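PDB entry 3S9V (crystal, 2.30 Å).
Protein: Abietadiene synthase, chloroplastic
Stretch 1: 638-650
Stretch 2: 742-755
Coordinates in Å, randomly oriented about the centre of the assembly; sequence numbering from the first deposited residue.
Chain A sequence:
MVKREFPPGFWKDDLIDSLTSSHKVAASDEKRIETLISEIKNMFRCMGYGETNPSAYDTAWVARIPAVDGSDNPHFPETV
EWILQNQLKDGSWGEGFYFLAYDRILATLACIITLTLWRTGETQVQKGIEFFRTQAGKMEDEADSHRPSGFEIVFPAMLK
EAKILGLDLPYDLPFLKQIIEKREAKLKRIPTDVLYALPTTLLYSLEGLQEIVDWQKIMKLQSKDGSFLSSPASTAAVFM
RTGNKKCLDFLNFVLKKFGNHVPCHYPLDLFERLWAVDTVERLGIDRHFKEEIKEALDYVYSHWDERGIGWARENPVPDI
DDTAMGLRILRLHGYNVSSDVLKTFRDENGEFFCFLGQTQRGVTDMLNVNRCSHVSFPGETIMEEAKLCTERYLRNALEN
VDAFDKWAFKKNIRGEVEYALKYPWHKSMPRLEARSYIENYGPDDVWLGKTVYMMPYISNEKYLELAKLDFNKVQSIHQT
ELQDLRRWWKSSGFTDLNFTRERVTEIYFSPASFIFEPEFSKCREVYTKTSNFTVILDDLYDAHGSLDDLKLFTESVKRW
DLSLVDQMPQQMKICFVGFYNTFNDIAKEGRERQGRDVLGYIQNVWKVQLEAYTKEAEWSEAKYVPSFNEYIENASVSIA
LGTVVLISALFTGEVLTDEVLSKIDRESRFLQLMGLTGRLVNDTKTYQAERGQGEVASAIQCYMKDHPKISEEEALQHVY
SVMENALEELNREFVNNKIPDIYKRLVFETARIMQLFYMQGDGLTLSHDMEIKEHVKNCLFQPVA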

# COMPACT_ATOMS: atom_id res chain seq x y z
N SER A 638 12.83 -27.46 -12.74
CA SER A 638 12.12 -28.57 -12.12
C SER A 638 11.05 -28.09 -11.15
O SER A 638 10.08 -28.80 -10.91
CB SER A 638 13.08 -29.51 -11.39
OG SER A 638 13.52 -28.92 -10.18
N ILE A 639 11.23 -26.90 -10.58
CA ILE A 639 10.26 -26.35 -9.64
C ILE A 639 8.90 -26.17 -10.34
O ILE A 639 7.88 -25.98 -9.70
CB ILE A 639 10.78 -25.01 -9.00
CG1 ILE A 639 9.92 -24.64 -7.79
CG2 ILE A 639 10.83 -23.90 -10.03
CD1 ILE A 639 9.92 -25.70 -6.69
N ALA A 640 8.93 -26.24 -11.67
CA ALA A 640 7.75 -26.17 -12.54
C ALA A 640 6.88 -24.92 -12.64
O ALA A 640 5.81 -24.98 -13.24
CB ALA A 640 6.85 -27.38 -12.26
N LEU A 641 7.32 -23.80 -12.09
CA LEU A 641 6.52 -22.58 -12.19
C LEU A 641 6.44 -22.11 -13.65
O LEU A 641 5.40 -21.63 -14.10
CB LEU A 641 7.11 -21.47 -11.32
CG LEU A 641 7.21 -21.85 -9.84
CD1 LEU A 641 7.77 -20.67 -9.06
CD2 LEU A 641 5.83 -22.24 -9.31
N GLY A 642 7.54 -22.27 -14.39
CA GLY A 642 7.55 -21.86 -15.78
C GLY A 642 6.45 -22.55 -16.59
O GLY A 642 5.77 -21.90 -17.38
N THR A 643 6.31 -23.86 -16.40
CA THR A 643 5.32 -24.68 -17.11
C THR A 643 3.89 -24.19 -16.88
O THR A 643 3.11 -24.04 -17.83
CB THR A 643 5.45 -26.16 -16.66
OG1 THR A 643 6.70 -26.67 -17.13
CG2 THR A 643 4.30 -27.02 -17.20
N VAL A 644 3.57 -23.92 -15.62
CA VAL A 644 2.26 -23.43 -15.24
C VAL A 644 1.96 -22.12 -15.99
O VAL A 644 0.88 -21.93 -16.55
CB VAL A 644 2.20 -23.18 -13.73
CG1 VAL A 644 0.80 -22.71 -13.33
CG2 VAL A 644 2.60 -24.45 -12.99
N VAL A 645 2.93 -21.22 -16.00
CA VAL A 645 2.78 -19.94 -16.68
C VAL A 645 2.61 -20.07 -18.19
O VAL A 645 1.68 -19.51 -18.77
CB VAL A 645 3.98 -19.01 -16.41
CG1 VAL A 645 3.93 -17.79 -17.32
CG2 VAL A 645 3.97 -18.58 -14.95
N LEU A 646 3.51 -20.80 -18.83
CA LEU A 646 3.47 -20.94 -20.28
C LEU A 646 2.18 -21.57 -20.82
O LEU A 646 1.73 -21.23 -21.91
CB LEU A 646 4.70 -21.71 -20.75
CG LEU A 646 6.00 -20.94 -20.48
CD1 LEU A 646 7.21 -21.78 -20.88
CD2 LEU A 646 5.99 -19.63 -21.24
N ILE A 647 1.58 -22.47 -20.06
CA ILE A 647 0.34 -23.06 -20.52
C ILE A 647 -0.85 -22.15 -20.19
O ILE A 647 -1.75 -21.98 -21.01
CB ILE A 647 0.16 -24.48 -19.94
CG1 ILE A 647 1.34 -25.34 -20.40
CG2 ILE A 647 -1.16 -25.07 -20.40
CD1 ILE A 647 1.24 -26.80 -20.04
N SER A 648 -0.84 -21.53 -19.01
CA SER A 648 -1.91 -20.61 -18.62
C SER A 648 -1.97 -19.37 -19.54
O SER A 648 -3.05 -18.83 -19.79
CB SER A 648 -1.71 -20.14 -17.18
OG SER A 648 -1.80 -21.21 -16.26
N ALA A 649 -0.81 -18.92 -20.02
CA ALA A 649 -0.70 -17.75 -20.88
C ALA A 649 -1.46 -17.86 -22.20
O ALA A 649 -1.57 -16.88 -22.95
CB ALA A 649 0.78 -17.45 -21.17
N LEU A 650 -1.97 -19.05 -22.51
CA LEU A 650 -2.74 -19.26 -23.73
C LEU A 650 -4.21 -18.92 -23.49
O LEU A 650 -4.99 -18.82 -24.43
CB LEU A 650 -2.67 -20.72 -24.17
CG LEU A 650 -1.46 -21.28 -24.93
CD1 LEU A 650 -0.18 -20.68 -24.41
CD2 LEU A 650 -1.47 -22.79 -24.77
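Stretch 2, residues 742-755: IYKRLVFETARIMQ

Stretch 2 is helical throughout, from Ile742 to Gln755, and belongs to a longer helix that extends at both ends. It lies against the helix that starts at Leu641 nearly antiparallel: the N-to-C directions differ by 156°, and the axes approach to 9.9 Å. Register therefore runs backward, with CA to CA distances of 7.0 Å for Leu641 and Thr750, 6.3 Å for Val645 and Leu746, and 6.8 Å for Ala649 and Tyr743. The steps, four and four on stretch 1 and four and three on stretch 2, are those that keep one face of a helix turned to its neighbour.

The middle of the contact is the tightest by backbone register. Val645 leaves its helix sideways, and with chi1 in t its CG2 rests 3.7 Å from Leu746 O and 3.9 Å from Thr750 OG1, so one methyl of a beta-branched side chain settles against the backbone carbonyl of the opposing helix. Its CG1 lies 4.1 Å from Val747 CG2. The polar atoms beneath this valine are already paired: Thr750 OG1 donates to Leu746 O at 2.7 Å, one turn back, and the threonine faces an apolar surface. Its methyl serves packing too, with Thr750 CG2 3.7 Å from Leu641 CD2.

Leu641 is the main bump at the start of the first helix. It points toward stretch 2, and its end fits between Thr750 and Met754, one turn apart, where both of its methyls touch both; the closest approach is Leu641 CD1 to Met754 CG, 3.6 Å. Met754 answers with all three chi angles in m, and its CE reaches 4.0 Å from Ile639 CD1. The methionine thus spans the gap between Leu641 and Ile639, which precedes the helix; between them Ala640, with positive phi, turns the chain and makes no contact.

At the other end the small residue is Ala649, on stretch 1. Leu746 points toward that stretch and lays CD1 4.1 Å from Ala649 CA, with the same CD1 4.5 Å from Ser648 C: a large side chain lying on backbone where the facing side chain is a single methyl. Ser648 keeps its own hydroxyl at home, OG donating to Val644 O at 2.8 Å. Tyr743 starts sideways, but its ring end comes nearer, placing CE2 4.0 Å from Ala649 CB and 3.5 Å from Ala649 O, which meets the ring at its edge.

No hydrogen bond crosses the 473 Å² of buried surface. The rule to read here is complementarity of size: leucine over alanine, valine over backbone, methionine beside leucine, with the hydroxyls of Ser648 and Thr750 turned back onto their own backbones.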

# COMPACT_ATOMS: atom_id res chain seq x y z
N ILE A 742 -1.38 -8.56 -17.91
CA ILE A 742 -1.80 -9.88 -17.48
C ILE A 742 -0.67 -10.91 -17.45
O ILE A 742 -0.64 -11.76 -16.57
CB ILE A 742 -2.96 -10.42 -18.36
CG1 ILE A 742 -3.45 -11.78 -17.83
CG2 ILE A 742 -2.50 -10.57 -19.79
CD1 ILE A 742 -4.06 -11.71 -16.44
N TYR A 743 0.26 -10.83 -18.40
CA TYR A 743 1.37 -11.78 -18.43
C TYR A 743 2.40 -11.47 -17.34
O TYR A 743 3.02 -12.38 -16.79
CB TYR A 743 2.02 -11.79 -19.82
CG TYR A 743 1.04 -12.12 -20.93
CD1 TYR A 743 0.55 -11.12 -21.77
CD2 TYR A 743 0.57 -13.42 -21.11
CE1 TYR A 743 -0.39 -11.40 -22.76
CE2 TYR A 743 -0.38 -13.71 -22.10
CZ TYR A 743 -0.85 -12.70 -22.92
OH TYR A 743 -1.78 -12.97 -23.90
N LYS A 744 2.55 -10.19 -17.01
CA LYS A 744 3.47 -9.79 -15.95
C LYS A 744 2.94 -10.25 -14.60
O LYS A 744 3.70 -10.61 -13.71
CB LYS A 744 3.68 -8.26 -15.95
CG LYS A 744 4.39 -7.78 -17.20
CD LYS A 744 5.12 -6.48 -16.99
CE LYS A 744 4.19 -5.30 -16.89
NZ LYS A 744 4.99 -4.05 -16.70
N ARG A 745 1.61 -10.26 -14.45
CA ARG A 745 0.98 -10.71 -13.22
C ARG A 745 1.15 -12.23 -13.09
O ARG A 745 1.44 -12.75 -12.01
CB ARG A 745 -0.51 -10.34 -13.21
CG ARG A 745 -0.78 -8.84 -13.10
CD ARG A 745 -2.25 -8.50 -13.34
NE ARG A 745 -3.14 -9.17 -12.40
CZ ARG A 745 -4.46 -9.22 -12.52
NH1 ARG A 745 -5.06 -8.64 -13.56
NH2 ARG A 745 -5.18 -9.85 -11.61
N LEU A 746 0.98 -12.95 -14.20
CA LEU A 746 1.13 -14.40 -14.18
C LEU A 746 2.53 -14.79 -13.76
O LEU A 746 2.72 -15.74 -13.01
CB LEU A 746 0.83 -15.00 -15.55
CG LEU A 746 -0.64 -15.21 -15.89
CD1 LEU A 746 -0.77 -15.65 -17.33
CD2 LEU A 746 -1.24 -16.25 -14.95
N VAL A 747 3.52 -14.06 -14.25
CA VAL A 747 4.90 -14.36 -13.90
C VAL A 747 5.26 -13.93 -12.48
O VAL A 747 5.75 -14.74 -11.69
CB VAL A 747 5.87 -13.70 -14.89
CG1 VAL A 747 7.32 -13.97 -14.46
CG2 VAL A 747 5.65 -14.24 -16.29
N PHE A 748 5.00 -12.67 -12.16
CA PHE A 748 5.34 -12.10 -10.86
C PHE A 748 4.53 -12.65 -9.68
O PHE A 748 5.05 -12.86 -8.59
CB PHE A 748 5.20 -10.58 -10.92
CG PHE A 748 5.81 -9.86 -9.75
CD1 PHE A 748 7.18 -9.79 -9.61
CD2 PHE A 748 5.00 -9.27 -8.79
CE1 PHE A 748 7.75 -9.14 -8.52
CE2 PHE A 748 5.56 -8.62 -7.69
CZ PHE A 748 6.93 -8.56 -7.56
N GLU A 749 3.23 -12.86 -9.89
CA GLU A 749 2.37 -13.38 -8.83
C GLU A 749 2.68 -14.83 -8.52
O GLU A 749 2.55 -15.28 -7.38
CB GLU A 749 0.90 -13.25 -9.23
CG GLU A 749 0.42 -11.82 -9.41
CD GLU A 749 0.62 -10.97 -8.17
OE1 GLU A 749 0.38 -11.48 -7.06
OE2 GLU A 749 1.00 -9.79 -8.31
N THR A 750 3.08 -15.59 -9.54
CA THR A 750 3.42 -16.98 -9.32
C THR A 750 4.63 -17.03 -8.39
O THR A 750 4.69 -17.87 -7.49
CB THR A 750 3.69 -17.72 -10.66
OG1 THR A 750 2.46 -17.86 -11.39
CG2 THR A 750 4.26 -19.09 -10.41
N ALA A 751 5.60 -16.13 -8.58
CA ALA A 751 6.77 -16.10 -7.69
C ALA A 751 6.32 -15.74 -6.27
O ALA A 751 6.78 -16.33 -5.30
CB ALA A 751 7.82 -15.08 -8.20
N ARG A 752 5.41 -14.78 -6.16
CA ARG A 752 4.91 -14.35 -4.85
C ARG A 752 4.22 -15.48 -4.10
O ARG A 752 4.44 -15.66 -2.90
CB ARG A 752 3.93 -13.19 -5.01
CG ARG A 752 4.54 -11.98 -5.69
CD ARG A 752 3.48 -10.93 -5.96
NE ARG A 752 3.40 -9.95 -4.90
CZ ARG A 752 2.60 -8.89 -4.92
NH1 ARG A 752 1.80 -8.69 -5.96
NH2 ARG A 752 2.62 -8.02 -3.93
N ILE A 753 3.38 -16.23 -4.80
CA ILE A 753 2.68 -17.34 -4.18
C ILE A 753 3.68 -18.26 -3.49
O ILE A 753 3.40 -18.75 -2.40
CB ILE A 753 1.85 -18.14 -5.23
CG1 ILE A 753 0.49 -17.49 -5.42
CG2 ILE A 753 1.65 -19.58 -4.78
CD1 ILE A 753 -0.35 -17.46 -4.14
N MET A 754 4.84 -18.47 -4.10
CA MET A 754 5.86 -19.33 -3.50
C MET A 754 6.49 -18.65 -2.28
O MET A 754 6.77 -19.30 -1.27
CB MET A 754 6.94 -19.68 -4.53
CG MET A 754 6.46 -20.60 -5.66
SD MET A 754 5.99 -22.27 -5.12
CE MET A 754 7.62 -22.99 -4.85
N GLN A 755 6.72 -17.35 -2.37
CA GLN A 755 7.29 -16.63 -1.24
C GLN A 755 6.32 -16.76 -0.05
O GLN A 755 6.75 -16.85 1.09
CB GLN A 755 7.47 -15.15 -1.60
CG GLN A 755 8.62 -14.87 -2.56
CD GLN A 755 9.94 -15.39 -2.04
OE1 GLN A 755 10.26 -15.21 -0.87
NE2 GLN A 755 10.71 -16.03 -2.90